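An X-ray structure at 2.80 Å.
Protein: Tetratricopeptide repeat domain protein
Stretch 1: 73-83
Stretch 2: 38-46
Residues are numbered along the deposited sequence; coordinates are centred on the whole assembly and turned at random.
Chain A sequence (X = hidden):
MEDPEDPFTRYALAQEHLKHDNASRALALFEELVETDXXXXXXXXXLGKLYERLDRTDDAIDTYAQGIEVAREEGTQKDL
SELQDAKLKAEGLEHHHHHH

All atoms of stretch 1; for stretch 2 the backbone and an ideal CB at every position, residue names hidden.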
# COMPACT_ATOMS: atom_id res chain seq x y z
N GLU A 73 -3.97 15.20 -0.45
CA GLU A 73 -5.20 15.61 -1.10
C GLU A 73 -6.49 14.90 -0.66
O GLU A 73 -7.48 15.56 -0.38
CB GLU A 73 -5.05 15.44 -2.62
CG GLU A 73 -3.79 16.05 -3.23
CD GLU A 73 -3.80 17.57 -3.20
OE1 GLU A 73 -4.80 18.17 -3.67
OE2 GLU A 73 -2.82 18.18 -2.71
N GLU A 74 -6.48 13.57 -0.59
CA GLU A 74 -7.71 12.83 -0.28
C GLU A 74 -7.65 11.86 0.91
O GLU A 74 -8.50 10.98 1.04
CB GLU A 74 -8.13 12.03 -1.51
CG GLU A 74 -8.02 12.78 -2.83
CD GLU A 74 -9.21 13.67 -3.08
OE1 GLU A 74 -10.26 13.38 -2.47
OE2 GLU A 74 -9.10 14.63 -3.89
N GLY A 75 -6.68 12.02 1.78
CA GLY A 75 -6.57 11.12 2.90
C GLY A 75 -6.74 11.80 4.22
O GLY A 75 -7.15 12.94 4.28
N THR A 76 -6.39 11.08 5.28
CA THR A 76 -6.49 11.54 6.65
C THR A 76 -5.11 11.51 7.31
O THR A 76 -4.27 10.71 6.93
CB THR A 76 -7.49 10.63 7.42
OG1 THR A 76 -7.63 11.07 8.77
CG2 THR A 76 -7.00 9.20 7.44
N GLN A 77 -4.86 12.40 8.27
CA GLN A 77 -3.56 12.46 8.96
C GLN A 77 -3.06 11.08 9.39
O GLN A 77 -1.88 10.79 9.29
CB GLN A 77 -3.63 13.39 10.18
CG GLN A 77 -2.53 14.47 10.17
CD GLN A 77 -1.10 13.93 10.42
OE1 GLN A 77 -0.64 13.81 11.57
NE2 GLN A 77 -0.41 13.58 9.33
N LYS A 78 -3.96 10.24 9.88
CA LYS A 78 -3.58 8.88 10.25
C LYS A 78 -2.94 8.21 9.00
O LYS A 78 -1.85 7.64 9.07
CB LYS A 78 -4.84 8.12 10.71
CG LYS A 78 -4.61 6.66 11.05
CD LYS A 78 -5.91 5.94 11.40
CE LYS A 78 -6.63 5.40 10.20
NZ LYS A 78 -7.42 6.43 9.48
N ASP A 79 -3.61 8.31 7.85
CA ASP A 79 -3.10 7.72 6.62
C ASP A 79 -1.79 8.35 6.17
O ASP A 79 -0.83 7.63 5.83
CB ASP A 79 -4.14 7.84 5.52
CG ASP A 79 -5.37 7.01 5.81
OD1 ASP A 79 -6.47 7.37 5.32
OD2 ASP A 79 -5.23 5.99 6.53
N LEU A 80 -1.76 9.68 6.16
CA LEU A 80 -0.56 10.39 5.75
C LEU A 80 0.62 10.02 6.62
O LEU A 80 1.73 9.83 6.13
CB LEU A 80 -0.75 11.91 5.82
CG LEU A 80 0.52 12.73 5.52
CD1 LEU A 80 1.08 12.34 4.15
CD2 LEU A 80 0.22 14.20 5.57
N SER A 81 0.38 9.89 7.91
CA SER A 81 1.43 9.54 8.85
C SER A 81 2.06 8.17 8.67
O SER A 81 3.28 8.05 8.67
CB SER A 81 0.91 9.64 10.28
OG SER A 81 0.68 10.97 10.65
N GLU A 82 1.24 7.13 8.54
CA GLU A 82 1.78 5.79 8.42
C GLU A 82 2.65 5.60 7.19
O GLU A 82 3.65 4.89 7.23
CB GLU A 82 0.65 4.75 8.48
CG GLU A 82 0.11 4.50 9.90
CD GLU A 82 1.17 3.94 10.83
OE1 GLU A 82 1.63 4.67 11.72
OE2 GLU A 82 1.55 2.75 10.65
N LEU A 83 2.26 6.27 6.10
CA LEU A 83 2.97 6.25 4.82
C LEU A 83 4.31 6.98 4.99
O LEU A 83 5.36 6.45 4.66
CB LEU A 83 2.13 6.98 3.78
CG LEU A 83 0.96 6.23 3.15
CD1 LEU A 83 0.03 7.18 2.46
CD2 LEU A 83 1.52 5.22 2.17
N UNK A 38 -7.37 4.57 -7.90
CA UNK A 38 -6.13 5.19 -7.43
C UNK A 38 -6.21 6.12 -6.23
O UNK A 38 -5.22 6.27 -5.51
CB UNK A 38 -5.52 5.98 -8.59
N UNK A 39 -7.35 6.77 -5.99
CA UNK A 39 -7.41 7.64 -4.82
C UNK A 39 -8.09 7.05 -3.59
O UNK A 39 -8.76 7.75 -2.84
CB UNK A 39 -8.13 8.93 -5.20
N UNK A 40 -7.92 5.74 -3.42
CA UNK A 40 -8.40 5.00 -2.25
C UNK A 40 -7.08 4.77 -1.51
O UNK A 40 -6.35 3.82 -1.78
CB UNK A 40 -9.16 3.71 -2.59
N UNK A 41 -6.77 5.68 -0.59
CA UNK A 41 -5.53 5.70 0.22
C UNK A 41 -5.01 4.45 0.95
O UNK A 41 -3.80 4.25 1.06
CB UNK A 41 -5.72 6.77 1.30
N UNK A 42 -5.92 3.63 1.47
CA UNK A 42 -5.53 2.46 2.23
C UNK A 42 -4.63 1.43 1.59
O UNK A 42 -3.84 0.76 2.28
CB UNK A 42 -6.81 1.74 2.67
N UNK A 43 -4.73 1.31 0.27
CA UNK A 43 -3.94 0.36 -0.50
C UNK A 43 -2.45 0.63 -0.50
O UNK A 43 -1.64 -0.29 -0.43
CB UNK A 43 -4.44 0.34 -1.95
N UNK A 44 -2.08 1.89 -0.58
CA UNK A 44 -0.67 2.24 -0.66
C UNK A 44 0.24 1.78 0.45
O UNK A 44 1.38 1.44 0.18
CB UNK A 44 -0.56 3.76 -0.75
N UNK A 45 -0.24 1.76 1.68
CA UNK A 45 0.63 1.33 2.77
C UNK A 45 0.91 -0.18 2.78
O UNK A 45 2.04 -0.61 2.99
CB UNK A 45 0.00 1.74 4.11
N UNK A 46 -0.12 -0.98 2.56
CA UNK A 46 0.07 -2.40 2.55
C UNK A 46 0.79 -2.89 1.31
O UNK A 46 1.50 -3.89 1.37
CB UNK A 46 -1.28 -3.10 2.68

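Position 38 lies beyond the reach of stretch 1: no atom of it comes within 5.5 Å of the ideal CB. With phi -63° and psi -27° the backbone would accept almost any residue, proline included, and Pro38 is found.

At position 39 the CA-to-CB bond points toward stretch 1, where the ideal CB stands 4.5 Å from CG of Glu74. The carboxylate of Glu74 lies further along that chain, so a basic or neutral polar residue might seem the natural choice, though a small one would also fit. The deposited residue is Asp39. Its CB packs 4.4 Å from Glu74 CG, and no hydrogen bond joins the two acidic residues.

Position 40 points away, and stretch 1 sets no limit on size, so a large side chain is not excluded by it. It is Tyr40.

The CB of position 41 is directed into a hollow between Glu74 and Gly75 on one part of the chain and Asp79, in helix 77-83, on the other, with Asp79 OD1 4.1 Å, Gly75 CA 4.7 Å and Glu74 O 5.0 Å from the ideal CB. A small or medium side chain suits this space: alanine, valine or threonine, the last perhaps drawn by the oxygens. Val41 fills it, its CG2 reaching 3.7 Å from Glu74 O and 3.9 Å from Gly75 CA. The fit depends on the bare CA of Gly75, since an ideal CB there would sit only 3.3 Å from Val41 CG1.

Positions 42 and 43 meet nothing of stretch 1. The first, with phi -57° and psi -30°, does not require glycine, yet Gly42 occupies it. The second could be polar or apolar; Thr43 makes a weak hydrogen bond from its OG1 to the O of Tyr40 (3.5 Å).

At position 44 the CB points toward stretch 1, 3.9 Å from Leu83 CD2, which favours an apolar beginning to the side chain. Leucine, methionine or an aromatic would serve. Tyr44 offers its CB to Leu83 CD2 at 4.0 Å, then with chi1 in m carries its ring away from stretch 1.

Position 45 also points toward stretch 1. Leu83 CD2 lies 4.3 Å from the ideal CB and Glu82 CB 5.4 Å, so a long apolar or aromatic residue could reach past Leu83 to Glu82. Tyr45, with chi1 in t, does this: its CB lies 4.2 Å from Leu83 CD2, CD2 of its ring packs 4.0 Å from Glu82 CB, and the ring edge meets Glu82 O, 3.7 Å from CE2.

Position 46 is out of reach, leaving its choice open; the residue is His46.

Stretch 2 (38-46) PDYVGTYYH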
# COMPACT_ATOMS: atom_id res chain seq x y z
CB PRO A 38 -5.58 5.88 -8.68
CG PRO A 38 -6.80 6.24 -9.40
CD PRO A 38 -7.67 5.02 -9.27
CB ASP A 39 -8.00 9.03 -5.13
CG ASP A 39 -8.62 9.13 -6.50
OD1 ASP A 39 -9.28 8.17 -6.93
OD2 ASP A 39 -8.46 10.20 -7.13
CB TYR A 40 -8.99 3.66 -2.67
CG TYR A 40 -9.55 2.89 -1.51
CD1 TYR A 40 -10.89 2.99 -1.17
CD2 TYR A 40 -8.73 2.09 -0.72
CE1 TYR A 40 -11.41 2.33 -0.07
CE2 TYR A 40 -9.24 1.43 0.40
CZ TYR A 40 -10.59 1.55 0.71
OH TYR A 40 -11.11 0.90 1.81
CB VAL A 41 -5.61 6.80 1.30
CG1 VAL A 41 -4.36 7.64 1.27
CG2 VAL A 41 -6.84 7.64 1.08
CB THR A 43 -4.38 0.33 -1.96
OG1 THR A 43 -5.80 0.38 -2.03
CG2 THR A 43 -3.90 -0.93 -2.64
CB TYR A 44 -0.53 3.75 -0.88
CG TYR A 44 -1.21 4.23 -2.13
CD1 TYR A 44 -2.59 4.40 -2.16
CD2 TYR A 44 -0.49 4.44 -3.31
CE1 TYR A 44 -3.24 4.78 -3.35
CE2 TYR A 44 -1.12 4.82 -4.49
CZ TYR A 44 -2.50 4.99 -4.51
OH TYR A 44 -3.14 5.32 -5.68
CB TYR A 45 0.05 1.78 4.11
CG TYR A 45 0.75 1.22 5.31
CD1 TYR A 45 0.43 -0.04 5.80
CD2 TYR A 45 1.79 1.92 5.91
CE1 TYR A 45 1.15 -0.60 6.87
CE2 TYR A 45 2.51 1.37 6.98
CZ TYR A 45 2.18 0.11 7.45
OH TYR A 45 2.89 -0.46 8.49
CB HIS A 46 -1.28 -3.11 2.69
CG HIS A 46 -1.98 -2.81 3.98
ND1 HIS A 46 -1.41 -3.04 5.21
CD2 HIS A 46 -3.18 -2.22 4.23
CE1 HIS A 46 -2.20 -2.59 6.16
NE2 HIS A 46 -3.28 -2.09 5.59
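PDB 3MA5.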